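Local coordinates for TRAP solute Binding Protein (Uncultured marine bacterium, PDB 5I7I) that binds aromatic acids such as 3-hydroxybenzoate and, as the solute-binding protein of a TRAP transport system, probably delivers them to its membrane partners, at residues 56-60 with 254-258; 79-83 with 240-244; 103-107 with 171-175; 148-154 with 220-226. All blocks are in the same frame, centred on the assembly; numbering follows the deposited sequence.

Contact 1: 56-60 with 254-258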
loop_
_atom_site.group_PDB
_atom_site.type_symbol
_atom_site.label_atom_id
_atom_site.label_comp_id
_atom_site.label_asym_id
_atom_site.label_seq_id
_atom_site.Cartn_x
_atom_site.Cartn_y
_atom_site.Cartn_z
ATOM N N ASN A 56 -29.539 -0.437 7.855
ATOM C CA ASN A 56 -30.875 -0.941 7.517
ATOM C C ASN A 56 -31.205 -0.696 6.048
ATOM O O ASN A 56 -32.331 -0.332 5.685
ATOM C CB ASN A 56 -31.933 -0.351 8.442
ATOM C CG ASN A 56 -31.631 -0.648 9.895
ATOM O OD1 ASN A 56 -31.465 0.261 10.720
ATOM N ND2 ASN A 56 -31.495 -1.920 10.201
ATOM N N GLY A 57 -30.210 -0.923 5.192
ATOM C CA GLY A 57 -30.398 -0.793 3.766
ATOM C C GLY A 57 -30.349 0.620 3.245
ATOM O O GLY A 57 -30.577 0.831 2.045
ATOM N N GLU A 58 -30.023 1.599 4.089
ATOM C CA GLU A 58 -30.132 2.999 3.705
ATOM C C GLU A 58 -28.868 3.539 3.033
ATOM O O GLU A 58 -28.968 4.352 2.107
ATOM C CB GLU A 58 -30.489 3.849 4.921
ATOM C CG GLU A 58 -31.853 3.485 5.506
ATOM C CD GLU A 58 -32.093 4.091 6.867
ATOM O OE1 GLU A 58 -31.302 4.945 7.313
ATOM O OE2 GLU A 58 -33.091 3.706 7.515
ATOM N N ILE A 59 -27.679 3.131 3.477
ATOM C CA ILE A 59 -26.432 3.602 2.885
ATOM C C ILE A 59 -25.969 2.544 1.899
ATOM O O ILE A 59 -25.526 1.464 2.300
ATOM C CB ILE A 59 -25.346 3.871 3.937
ATOM C CG1 ILE A 59 -25.822 4.871 4.998
ATOM C CG2 ILE A 59 -24.088 4.407 3.253
ATOM C CD1 ILE A 59 -24.849 5.029 6.177
ATOM N N LYS A 60 -26.030 2.877 0.611
ATOM C CA LYS A 60 -25.760 1.947 -0.481
ATOM C C LYS A 60 -24.490 2.385 -1.197
ATOM O O LYS A 60 -24.472 3.429 -1.859
ATOM C CB LYS A 60 -26.908 1.961 -1.485
ATOM C CG LYS A 60 -28.216 1.424 -0.966
ATOM C CD LYS A 60 -29.264 1.407 -2.094
ATOM C CE LYS A 60 -30.494 0.585 -1.756
ATOM N NZ LYS A 60 -31.260 1.139 -0.612
ATOM N N HIS A 254 -26.360 8.235 10.190
ATOM C CA HIS A 254 -25.533 7.693 9.120
ATOM C C HIS A 254 -24.053 7.938 9.384
ATOM O O HIS A 254 -23.228 7.055 9.117
ATOM C CB HIS A 254 -25.953 8.261 7.769
ATOM C CG HIS A 254 -27.192 7.639 7.225
ATOM N ND1 HIS A 254 -27.779 8.073 6.059
ATOM C CD2 HIS A 254 -27.966 6.626 7.689
ATOM C CE1 HIS A 254 -28.856 7.346 5.821
ATOM N NE2 HIS A 254 -28.992 6.463 6.793
ATOM N N LYS A 255 -23.693 9.120 9.906
ATOM C CA LYS A 255 -22.309 9.354 10.308
ATOM C C LYS A 255 -21.866 8.290 11.296
ATOM O O LYS A 255 -20.749 7.769 11.203
ATOM C CB LYS A 255 -22.143 10.732 10.949
ATOM C CG LYS A 255 -22.205 11.900 10.007
ATOM C CD LYS A 255 -21.668 13.143 10.698
ATOM C CE LYS A 255 -21.574 14.339 9.770
ATOM N NZ LYS A 255 -22.862 14.999 9.523
ATOM N N LYS A 256 -22.733 7.937 12.241
ATOM C CA LYS A 256 -22.350 6.948 13.238
ATOM C C LYS A 256 -22.105 5.581 12.618
ATOM O O LYS A 256 -21.222 4.847 13.075
ATOM C CB LYS A 256 -23.403 6.874 14.337
ATOM C CG LYS A 256 -23.419 8.087 15.232
ATOM C CD LYS A 256 -24.544 7.977 16.252
ATOM C CE LYS A 256 -24.848 9.297 16.909
ATOM N NZ LYS A 256 -23.637 9.934 17.459
ATOM N N VAL A 257 -22.870 5.210 11.587
ATOM C CA VAL A 257 -22.584 3.957 10.886
ATOM C C VAL A 257 -21.216 4.026 10.213
ATOM O O VAL A 257 -20.399 3.092 10.307
ATOM C CB VAL A 257 -23.699 3.630 9.879
ATOM C CG1 VAL A 257 -23.287 2.426 9.022
ATOM C CG2 VAL A 257 -25.018 3.372 10.604
ATOM N N ILE A 258 -20.943 5.125 9.511
ATOM C CA ILE A 258 -19.652 5.264 8.854
ATOM C C ILE A 258 -18.530 5.207 9.886
ATOM O O ILE A 258 -17.539 4.486 9.712
ATOM C CB ILE A 258 -19.586 6.559 8.024
ATOM C CG1 ILE A 258 -20.614 6.548 6.877
ATOM C CG2 ILE A 258 -18.149 6.787 7.500
ATOM C CD1 ILE A 258 -20.431 5.419 5.859
#
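Glu58 and Ile59 meet His254 where the start of an edge strand packs on a helix. Strand 59-64 is an outermost strand of the five-stranded mixed sheet in this family 7 solute-binding protein, and the partner is helix 252-259. Before the contact, Asn56, with positive phi, is the C-prime residue of the Schellman motif that ends helix 38-54. Gly57 follows, also at positive phi, and its carbonyl O takes a bond from Lys60 NZ. Glu58 is the polar half of the contact. Its extended chain crosses the His254 side chain at about a right angle, and Glu58 OE1 accepts from His254 NE2 at 2.8 Å, with 162° at the hydrogen. The bond uses the anti lone pair of OE1 and lies close to the plane of the ring. Carboxylate and ring are nevertheless turned 56° apart. The glutamate would probably favour a protonated imidazole. Ile59 is the apolar half. Its CG1 is anti to the carbonyl carbon (chi1 -56°), which sets the longer branch against one ring face. Ile59 CG1 sits 3.7 Å from the centroid of the His254 ring, almost on the ring normal, a CH-pi contact. The imidazole is therefore held at its edge by a carboxylate and over a face by a methylene. Around this pair, Val25 of the neighbouring strand 25-31 touches both Ile59 and His254, while Val51 of helix 38-54 packs on Ile59. The branch ends one turn further along helix 252-259, with Ile59 CD1 at 4.1 Å from Val257 CB and 4.4 Å from Ile258 CD1.

Contact 2: 79-83 with 240-244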
loop_
_atom_site.group_PDB
_atom_site.type_symbol
_atom_site.label_atom_id
_atom_site.label_comp_id
_atom_site.label_asym_id
_atom_site.label_seq_id
_atom_site.Cartn_x
_atom_site.Cartn_y
_atom_site.Cartn_z
ATOM N N GLN A 79 -10.486 12.917 -7.425
ATOM C CA GLN A 79 -11.910 12.631 -7.592
ATOM C C GLN A 79 -12.634 12.628 -6.250
ATOM O O GLN A 79 -13.715 13.218 -6.111
ATOM C CB GLN A 79 -12.096 11.297 -8.301
ATOM C CG GLN A 79 -11.633 11.309 -9.743
ATOM C CD GLN A 79 -11.752 9.964 -10.400
ATOM O OE1 GLN A 79 -11.842 8.947 -9.724
ATOM N NE2 GLN A 79 -11.722 9.940 -11.721
ATOM N N VAL A 80 -12.047 11.979 -5.244
ATOM C CA VAL A 80 -12.711 11.919 -3.945
ATOM C C VAL A 80 -12.636 13.268 -3.230
ATOM O O VAL A 80 -13.587 13.671 -2.550
ATOM C CB VAL A 80 -12.198 10.741 -3.088
ATOM C CG1 VAL A 80 -10.849 11.039 -2.424
ATOM C CG2 VAL A 80 -13.226 10.409 -2.040
ATOM N N ARG A 81 -11.515 13.987 -3.374
ATOM C CA ARG A 81 -11.387 15.298 -2.740
ATOM C C ARG A 81 -12.468 16.234 -3.252
ATOM O O ARG A 81 -13.115 16.943 -2.475
ATOM C CB ARG A 81 -10.011 15.896 -3.046
ATOM C CG ARG A 81 -9.758 17.295 -2.456
ATOM C CD ARG A 81 -8.526 17.969 -3.117
ATOM N NE ARG A 81 -8.721 18.093 -4.560
ATOM C CZ ARG A 81 -7.750 18.266 -5.455
ATOM N NH1 ARG A 81 -6.486 18.359 -5.073
ATOM N NH2 ARG A 81 -8.050 18.352 -6.745
ATOM N N ASP A 82 -12.690 16.223 -4.560
ATOM C CA ASP A 82 -13.553 17.175 -5.246
ATOM C C ASP A 82 -14.992 16.708 -5.359
ATOM O O ASP A 82 -15.836 17.475 -5.842
ATOM C CB ASP A 82 -13.004 17.455 -6.649
ATOM C CG ASP A 82 -11.651 18.131 -6.623
ATOM O OD1 ASP A 82 -11.325 18.771 -5.604
ATOM O OD2 ASP A 82 -10.912 18.011 -7.621
ATOM N N GLY A 83 -15.297 15.497 -4.924
ATOM C CA GLY A 83 -16.669 15.032 -4.947
ATOM C C GLY A 83 -17.118 14.420 -6.252
ATOM O O GLY A 83 -18.322 14.192 -6.431
ATOM N N PHE A 240 -8.002 4.820 2.226
ATOM C CA PHE A 240 -9.424 4.514 2.080
ATOM C C PHE A 240 -10.132 5.765 2.582
ATOM O O PHE A 240 -10.123 6.049 3.783
ATOM C CB PHE A 240 -9.772 3.264 2.884
ATOM C CG PHE A 240 -11.183 2.728 2.664
ATOM C CD1 PHE A 240 -11.769 2.657 1.409
ATOM C CD2 PHE A 240 -11.889 2.217 3.759
ATOM C CE1 PHE A 240 -13.048 2.110 1.269
ATOM C CE2 PHE A 240 -13.137 1.700 3.621
ATOM C CZ PHE A 240 -13.724 1.655 2.388
ATOM N N LEU A 241 -10.654 6.560 1.644
ATOM C CA LEU A 241 -11.066 7.931 1.908
ATOM C C LEU A 241 -12.467 8.191 1.391
ATOM O O LEU A 241 -12.887 7.629 0.381
ATOM C CB LEU A 241 -10.148 8.907 1.158
ATOM C CG LEU A 241 -8.651 8.806 1.433
ATOM C CD1 LEU A 241 -7.940 9.820 0.565
ATOM C CD2 LEU A 241 -8.353 9.033 2.887
ATOM N N MET A 242 -13.176 9.078 2.086
ATOM C CA MET A 242 -14.496 9.527 1.680
ATOM C C MET A 242 -14.449 11.030 1.449
ATOM O O MET A 242 -13.696 11.767 2.102
ATOM C CB MET A 242 -15.501 9.203 2.785
ATOM C CG MET A 242 -16.944 9.567 2.467
ATOM S SD MET A 242 -18.079 8.947 3.703
ATOM C CE MET A 242 -18.383 7.287 3.158
ATOM N N ASN A 243 -15.284 11.494 0.529
ATOM C CA ASN A 243 -15.405 12.926 0.305
ATOM C C ASN A 243 -15.928 13.602 1.567
ATOM O O ASN A 243 -16.907 13.149 2.173
ATOM C CB ASN A 243 -16.353 13.172 -0.860
ATOM C CG ASN A 243 -16.639 14.649 -1.077
ATOM O OD1 ASN A 243 -17.681 15.156 -0.682
ATOM N ND2 ASN A 243 -15.702 15.342 -1.701
ATOM N N LYS A 244 -15.270 14.690 1.965
ATOM C CA LYS A 244 -15.601 15.338 3.228
ATOM C C LYS A 244 -17.014 15.903 3.206
ATOM O O LYS A 244 -17.788 15.683 4.139
ATOM C CB LYS A 244 -14.577 16.437 3.515
ATOM C CG LYS A 244 -14.576 16.973 4.935
ATOM C CD LYS A 244 -13.284 17.735 5.202
ATOM C CE LYS A 244 -13.024 17.903 6.684
ATOM N NZ LYS A 244 -11.752 18.649 6.891
HETATM O O HOH W 1 -13.113 15.890 0.337
#
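Asn243 reaches across to Val80 and joins helix 76-82 to strand 237-243. This is helix-on-sheet packing with an asparagine N-cap at the junction. Asn243 ND2 donates to Val80 O at 2.8 Å, and the bond is nearly straight, with 165° at the hydrogen. Val80 O also lies in the plane of the Asn243 amide. The Asn243 side chain has CG anti to the backbone N (chi1 175°), which carries the amide toward helix 76-82. The same ND2 is close to Arg81 O, but the angle is too poor for a bond. A water bridges the two segments beside the asparagine: it donates to Arg81 O at 3.0 Å and accepts from Lys244 N, also at 3.0 Å. Val80 supplies the apolar part. Val80 CG2 rests on the strand backbone, 3.5 Å from Asn243 N, and Val80 CG1 is 4.2 Å from Leu241 CB. Gly83 follows at positive phi, a backbone shape that suits glycine, and its N makes a weak bond to Val80 O. That carbonyl is thus shared by Asn243 and Gly83.

Further out, Asn243 OD1 accepts from Lys246 N and caps the first turn of helix 244-249. Both ends of one amide are used, on two different helices. Tyr136 of strand 136-143 packs on Val80 and Leu241, and Val88 of strand 87-91 also touches Val80. On the helix side, Arg81 grips Asp82 side-on, with Arg81 NE 2.9 Å from Asp82 OD1 and Arg81 NH2 3.0 Å from Asp82 OD2.

Contact 3: 103-107 with 171-175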
loop_
_atom_site.group_PDB
_atom_site.type_symbol
_atom_site.label_atom_id
_atom_site.label_comp_id
_atom_site.label_asym_id
_atom_site.label_seq_id
_atom_site.Cartn_x
_atom_site.Cartn_y
_atom_site.Cartn_z
ATOM N N GLU A 103 5.266 9.073 3.573
ATOM C CA GLU A 103 6.500 8.535 3.011
ATOM C C GLU A 103 7.369 7.874 4.072
ATOM O O GLU A 103 8.162 6.978 3.758
ATOM C CB GLU A 103 7.303 9.672 2.357
ATOM C CG GLU A 103 6.611 10.319 1.166
ATOM C CD GLU A 103 7.381 11.489 0.604
ATOM O OE1 GLU A 103 8.570 11.629 0.959
ATOM O OE2 GLU A 103 6.787 12.279 -0.176
ATOM N N ALA A 104 7.278 8.319 5.326
ATOM C CA ALA A 104 8.143 7.738 6.350
ATOM C C ALA A 104 7.888 6.251 6.491
ATOM O O ALA A 104 8.812 5.485 6.785
ATOM C CB ALA A 104 7.946 8.432 7.695
ATOM N N PHE A 105 6.653 5.831 6.280
ATOM C CA PHE A 105 6.310 4.427 6.415
ATOM C C PHE A 105 6.769 3.597 5.237
ATOM O O PHE A 105 6.740 2.361 5.325
ATOM C CB PHE A 105 4.808 4.274 6.637
ATOM C CG PHE A 105 4.401 4.446 8.062
ATOM C CD1 PHE A 105 4.204 5.709 8.608
ATOM C CD2 PHE A 105 4.257 3.341 8.887
ATOM C CE1 PHE A 105 3.838 5.856 9.944
ATOM C CE2 PHE A 105 3.900 3.493 10.221
ATOM C CZ PHE A 105 3.683 4.738 10.740
ATOM N N GLU A 106 7.232 4.233 4.172
ATOM C CA GLU A 106 7.742 3.555 2.996
ATOM C C GLU A 106 9.241 3.303 3.050
ATOM O O GLU A 106 9.785 2.718 2.115
ATOM C CB GLU A 106 7.449 4.386 1.752
ATOM C CG GLU A 106 5.998 4.561 1.445
ATOM C CD GLU A 106 5.802 5.220 0.124
ATOM O OE1 GLU A 106 5.807 6.470 0.066
ATOM O OE2 GLU A 106 5.698 4.472 -0.875
ATOM N N LEU A 107 9.929 3.753 4.093
ATOM C CA LEU A 107 11.374 3.677 4.122
ATOM C C LEU A 107 11.847 2.240 4.316
ATOM O O LEU A 107 11.093 1.375 4.775
ATOM C CB LEU A 107 11.926 4.607 5.197
ATOM C CG LEU A 107 11.672 6.091 4.923
ATOM C CD1 LEU A 107 12.125 6.938 6.098
ATOM C CD2 LEU A 107 12.404 6.536 3.655
ATOM N N THR A 171 5.986 3.647 -6.015
ATOM C CA THR A 171 6.056 5.046 -5.630
ATOM C C THR A 171 7.500 5.507 -5.708
ATOM O O THR A 171 8.426 4.710 -5.846
ATOM C CB THR A 171 5.617 5.267 -4.180
ATOM O OG1 THR A 171 6.666 4.807 -3.323
ATOM C CG2 THR A 171 4.330 4.533 -3.869
ATOM N N ARG A 172 7.674 6.821 -5.589
ATOM C CA ARG A 172 8.995 7.407 -5.675
ATOM C C ARG A 172 9.901 6.921 -4.557
ATOM O O ARG A 172 11.092 6.688 -4.782
ATOM C CB ARG A 172 8.857 8.924 -5.635
ATOM C CG ARG A 172 10.152 9.655 -5.883
ATOM C CD ARG A 172 9.872 11.136 -6.109
ATOM N NE ARG A 172 9.143 11.392 -7.355
ATOM C CZ ARG A 172 8.710 12.594 -7.732
ATOM N NH1 ARG A 172 8.917 13.650 -6.958
ATOM N NH2 ARG A 172 8.072 12.743 -8.886
ATOM N N VAL A 173 9.378 6.801 -3.342
ATOM C CA VAL A 173 10.203 6.301 -2.249
ATOM C C VAL A 173 10.681 4.883 -2.539
ATOM O O VAL A 173 11.861 4.558 -2.343
ATOM C CB VAL A 173 9.468 6.410 -0.899
ATOM C CG1 VAL A 173 10.358 5.957 0.235
ATOM C CG2 VAL A 173 9.006 7.839 -0.658
ATOM N N ILE A 174 9.783 4.016 -3.018
ATOM C CA ILE A 174 10.181 2.633 -3.232
ATOM C C ILE A 174 11.101 2.500 -4.431
ATOM O O ILE A 174 12.009 1.665 -4.426
ATOM C CB ILE A 174 8.959 1.708 -3.332
ATOM C CG1 ILE A 174 8.058 1.853 -2.099
ATOM C CG2 ILE A 174 9.416 0.272 -3.462
ATOM C CD1 ILE A 174 8.785 1.738 -0.774
ATOM N N THR A 175 10.924 3.307 -5.468
ATOM C CA THR A 175 11.883 3.238 -6.565
ATOM C C THR A 175 13.255 3.722 -6.121
ATOM O O THR A 175 14.276 3.174 -6.546
ATOM C CB THR A 175 11.388 4.010 -7.796
ATOM O OG1 THR A 175 11.015 5.348 -7.458
ATOM C CG2 THR A 175 10.191 3.296 -8.416
#
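A buried carboxylate-hydroxyl bond, Glu106 to Thr171, joins the loop between strand 87-91 and helix 114-126 to the start of helix 172-180. Thr171 OG1 donates to Glu106 OE2 at 2.7 Å. The hydroxyl arrives on the syn side, 27° out of the carboxylate plane. Thr171 OG1 lies between its backbone N and carbonyl carbon (chi1 75°), from where it also accepts from Ile174 N at 3.2 Å. One hydroxyl therefore caps the helix and binds the glutamate. OE2 has a second hydroxyl partner in Thr236.

Val173 and Ile174 pack against the glutamate. Val173 CG1 is 3.6 Å from Glu106 CB, and Val173 CG2 is 3.6 Å from Glu106 OE1. Val173 CG2 also meets Glu103 CG at 3.9 Å. The Glu103 carboxylate turns to Trp314 and Arg321. Ile174 CD1 comes close to the backbone, 3.2 Å from Glu106 O. Leu107 CD2 adds a contact with Val173 CG1.

The Thr171 side chain is about 7 Å from the bound 3-hydroxybenzoate, and Arg168 and Pro170 of the ligand pocket lie just before it in the chain. The arrangement is a threonine N-cap beside the ligand site, with its hydroxyl held by a buried glutamate.

Contact 4: 148-154 with 220-226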
loop_
_atom_site.group_PDB
_atom_site.type_symbol
_atom_site.label_atom_id
_atom_site.label_comp_id
_atom_site.label_asym_id
_atom_site.label_seq_id
_atom_site.Cartn_x
_atom_site.Cartn_y
_atom_site.Cartn_z
ATOM N N LYS A 148 7.747 -8.164 -1.610
ATOM C CA LYS A 148 8.758 -9.116 -2.030
ATOM C C LYS A 148 9.302 -8.687 -3.389
ATOM O O LYS A 148 8.728 -7.842 -4.096
ATOM C CB LYS A 148 8.178 -10.531 -2.072
ATOM C CG LYS A 148 7.852 -11.140 -0.697
ATOM C CD LYS A 148 6.484 -10.745 -0.116
ATOM C CE LYS A 148 6.316 -11.254 1.296
ATOM N NZ LYS A 148 5.066 -10.761 1.940
ATOM N N ILE A 149 10.432 -9.293 -3.759
ATOM C CA ILE A 149 11.151 -9.011 -4.998
ATOM C C ILE A 149 10.851 -10.120 -5.988
ATOM O O ILE A 149 11.058 -11.298 -5.685
ATOM C CB ILE A 149 12.666 -8.918 -4.734
ATOM C CG1 ILE A 149 12.975 -7.780 -3.777
ATOM C CG2 ILE A 149 13.438 -8.745 -6.020
ATOM C CD1 ILE A 149 14.373 -7.817 -3.187
ATOM N N HIS A 150 10.427 -9.744 -7.187
ATOM C CA HIS A 150 10.017 -10.703 -8.200
ATOM C C HIS A 150 10.777 -10.447 -9.489
ATOM O O HIS A 150 10.868 -9.303 -9.956
ATOM C CB HIS A 150 8.517 -10.589 -8.434
ATOM C CG HIS A 150 7.746 -10.574 -7.156
ATOM N ND1 HIS A 150 7.432 -11.718 -6.459
ATOM C CD2 HIS A 150 7.271 -9.546 -6.422
ATOM C CE1 HIS A 150 6.782 -11.393 -5.358
ATOM N NE2 HIS A 150 6.683 -10.080 -5.309
ATOM N N THR A 151 11.309 -11.514 -10.054
ATOM C CA THR A 151 12.000 -11.485 -11.328
ATOM C C THR A 151 11.517 -12.652 -12.181
ATOM O O THR A 151 10.946 -13.623 -11.681
ATOM C CB THR A 151 13.502 -11.562 -11.122
ATOM O OG1 THR A 151 13.767 -12.678 -10.280
ATOM C CG2 THR A 151 13.992 -10.308 -10.432
ATOM N N LYS A 152 11.769 -12.569 -13.480
ATOM C CA LYS A 152 11.283 -13.606 -14.377
ATOM C C LYS A 152 11.876 -14.964 -14.009
ATOM O O LYS A 152 11.144 -15.957 -13.880
ATOM C CB LYS A 152 11.575 -13.218 -15.834
ATOM C CG LYS A 152 10.737 -12.028 -16.320
ATOM C CD LYS A 152 10.970 -11.752 -17.786
ATOM C CE LYS A 152 10.071 -10.642 -18.268
ATOM N NZ LYS A 152 10.119 -10.535 -19.749
ATOM N N GLU A 153 13.196 -15.028 -13.833
ATOM C CA GLU A 153 13.855 -16.304 -13.566
ATOM C C GLU A 153 15.067 -16.192 -12.647
ATOM O O GLU A 153 15.439 -17.182 -12.005
ATOM C CB GLU A 153 14.278 -16.973 -14.879
ATOM C CG GLU A 153 15.223 -16.127 -15.728
ATOM C CD GLU A 153 15.547 -16.765 -17.073
ATOM O OE1 GLU A 153 15.107 -17.911 -17.311
ATOM O OE2 GLU A 153 16.238 -16.118 -17.894
ATOM N N LYS A 154 15.705 -15.026 -12.575
ATOM C CA LYS A 154 16.976 -14.908 -11.866
ATOM C C LYS A 154 16.724 -14.807 -10.367
ATOM O O LYS A 154 15.993 -13.925 -9.909
ATOM C CB LYS A 154 17.722 -13.670 -12.348
ATOM C CG LYS A 154 19.067 -13.464 -11.684
ATOM C CD LYS A 154 19.723 -12.191 -12.204
ATOM C CE LYS A 154 21.085 -11.976 -11.592
ATOM N NZ LYS A 154 21.564 -10.609 -11.962
ATOM N N LEU A 220 4.014 -14.679 -14.550
ATOM C CA LEU A 220 4.999 -13.959 -15.334
ATOM C C LEU A 220 6.327 -13.800 -14.614
ATOM O O LEU A 220 7.331 -13.495 -15.263
ATOM C CB LEU A 220 4.435 -12.591 -15.719
ATOM C CG LEU A 220 3.196 -12.640 -16.597
ATOM C CD1 LEU A 220 2.543 -11.284 -16.655
ATOM C CD2 LEU A 220 3.555 -13.102 -17.989
ATOM N N THR A 221 6.360 -14.003 -13.300
ATOM C CA THR A 221 7.610 -14.052 -12.559
ATOM C C THR A 221 7.664 -15.352 -11.772
ATOM O O THR A 221 6.700 -15.700 -11.085
ATOM C CB THR A 221 7.792 -12.849 -11.617
ATOM O OG1 THR A 221 6.725 -12.758 -10.661
ATOM C CG2 THR A 221 7.905 -11.563 -12.417
ATOM N N LYS A 222 8.774 -16.074 -11.893
ATOM C CA LYS A 222 8.941 -17.336 -11.201
ATOM C C LYS A 222 9.980 -17.288 -10.103
ATOM O O LYS A 222 10.079 -18.242 -9.330
ATOM C CB LYS A 222 9.310 -18.438 -12.199
ATOM C CG LYS A 222 8.226 -18.718 -13.226
ATOM C CD LYS A 222 6.967 -19.294 -12.579
ATOM C CE LYS A 222 5.861 -19.518 -13.588
ATOM N NZ LYS A 222 6.381 -20.243 -14.767
ATOM N N ALA A 223 10.753 -16.220 -9.995
ATOM C CA ALA A 223 11.730 -16.099 -8.926
ATOM C C ALA A 223 11.288 -15.017 -7.956
ATOM O O ALA A 223 10.960 -13.899 -8.364
ATOM C CB ALA A 223 13.111 -15.778 -9.483
ATOM N N HIS A 224 11.271 -15.352 -6.671
ATOM C CA HIS A 224 10.731 -14.485 -5.642
ATOM C C HIS A 224 11.667 -14.485 -4.449
ATOM O O HIS A 224 12.118 -15.544 -4.007
ATOM C CB HIS A 224 9.344 -14.974 -5.225
ATOM C CG HIS A 224 8.464 -15.306 -6.383
ATOM N ND1 HIS A 224 7.841 -14.343 -7.136
ATOM C CD2 HIS A 224 8.128 -16.489 -6.941
ATOM C CE1 HIS A 224 7.158 -14.912 -8.111
ATOM N NE2 HIS A 224 7.316 -16.217 -8.019
ATOM N N THR A 225 11.963 -13.289 -3.948
ATOM C CA THR A 225 12.833 -13.121 -2.795
ATOM C C THR A 225 12.132 -12.303 -1.728
ATOM O O THR A 225 11.515 -11.275 -2.018
ATOM C CB THR A 225 14.175 -12.497 -3.189
ATOM O OG1 THR A 225 14.973 -13.514 -3.785
ATOM C CG2 THR A 225 14.937 -11.936 -1.990
ATOM N N THR A 226 12.228 -12.770 -0.505
ATOM C CA THR A 226 11.762 -12.052 0.658
ATOM C C THR A 226 12.940 -11.862 1.607
ATOM O O THR A 226 14.079 -12.194 1.282
ATOM C CB THR A 226 10.572 -12.769 1.299
ATOM O OG1 THR A 226 9.982 -11.882 2.249
ATOM C CG2 THR A 226 11.002 -14.058 2.002
HETATM O O HOH W 2 13.368 -12.342 -7.468
#
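Ile149 and Thr225 form the first rung of an antiparallel ladder between strands 148-151 and 223-227, inside the six-stranded mixed sheet. Backbone bonds come first. Ile149 N donates to Thr225 O at 2.9 Å, and Thr225 N returns a bond to Ile149 O. Thr151 and Ala223 make the next hydrogen-bonded pair. There Lys222 and Ala223 both face Thr151, a classic beta bulge. Lys222 N donates to Lys152 O at 3.1 Å, from above the carbonyl plane.

Side-chain polar contacts centre on two histidines in the non-hydrogen-bonded pair. His150 ND1 and His224 ND1 share a 2.7 Å hydrogen bond, nearly straight at 172°. The rings meet rim to rim, with planes 66° apart. Trp209 packs on both, and His150 NE2 is bonded to Val207 O.

On the face of Ile149 and Thr151, a water lies within hydrogen-bonding distance of Ile149 O, Thr151 OG1 and, weakly, Ala223 O. Its two protons cannot serve all three at once. Apolar contact is modest: Lys148 CG lies 3.7 Å from Thr226 CB, its chain alongside the threonine.

A single proton lies between the two ND1 atoms. The bond to a carbonyl implies a proton on His150 NE2, so a neutral His150 would probably accept at ND1.

Contacts 1 and 2 belong to the same five-stranded sheet and touch through Ile258 CD1 and Met242 CE, 3.9 Å apart. Each joins a strand to a helix and is partly buried, but contact 1 relies on an imidazole and a carboxylate, contact 2 on an asparagine amide and main-chain carbonyls. Contact 4 lies in the other sheet, on the opposite side of the chain's centre, and is the one strand-to-strand pairing. It buries more than twice the surface of any other, with the exposed Lys152 and Glu153 at one end. Contact 3 is the most central, a buried loop-to-helix junction between a carboxylate and a hydroxyl. Its centre is about 21 Å from that of contact 4.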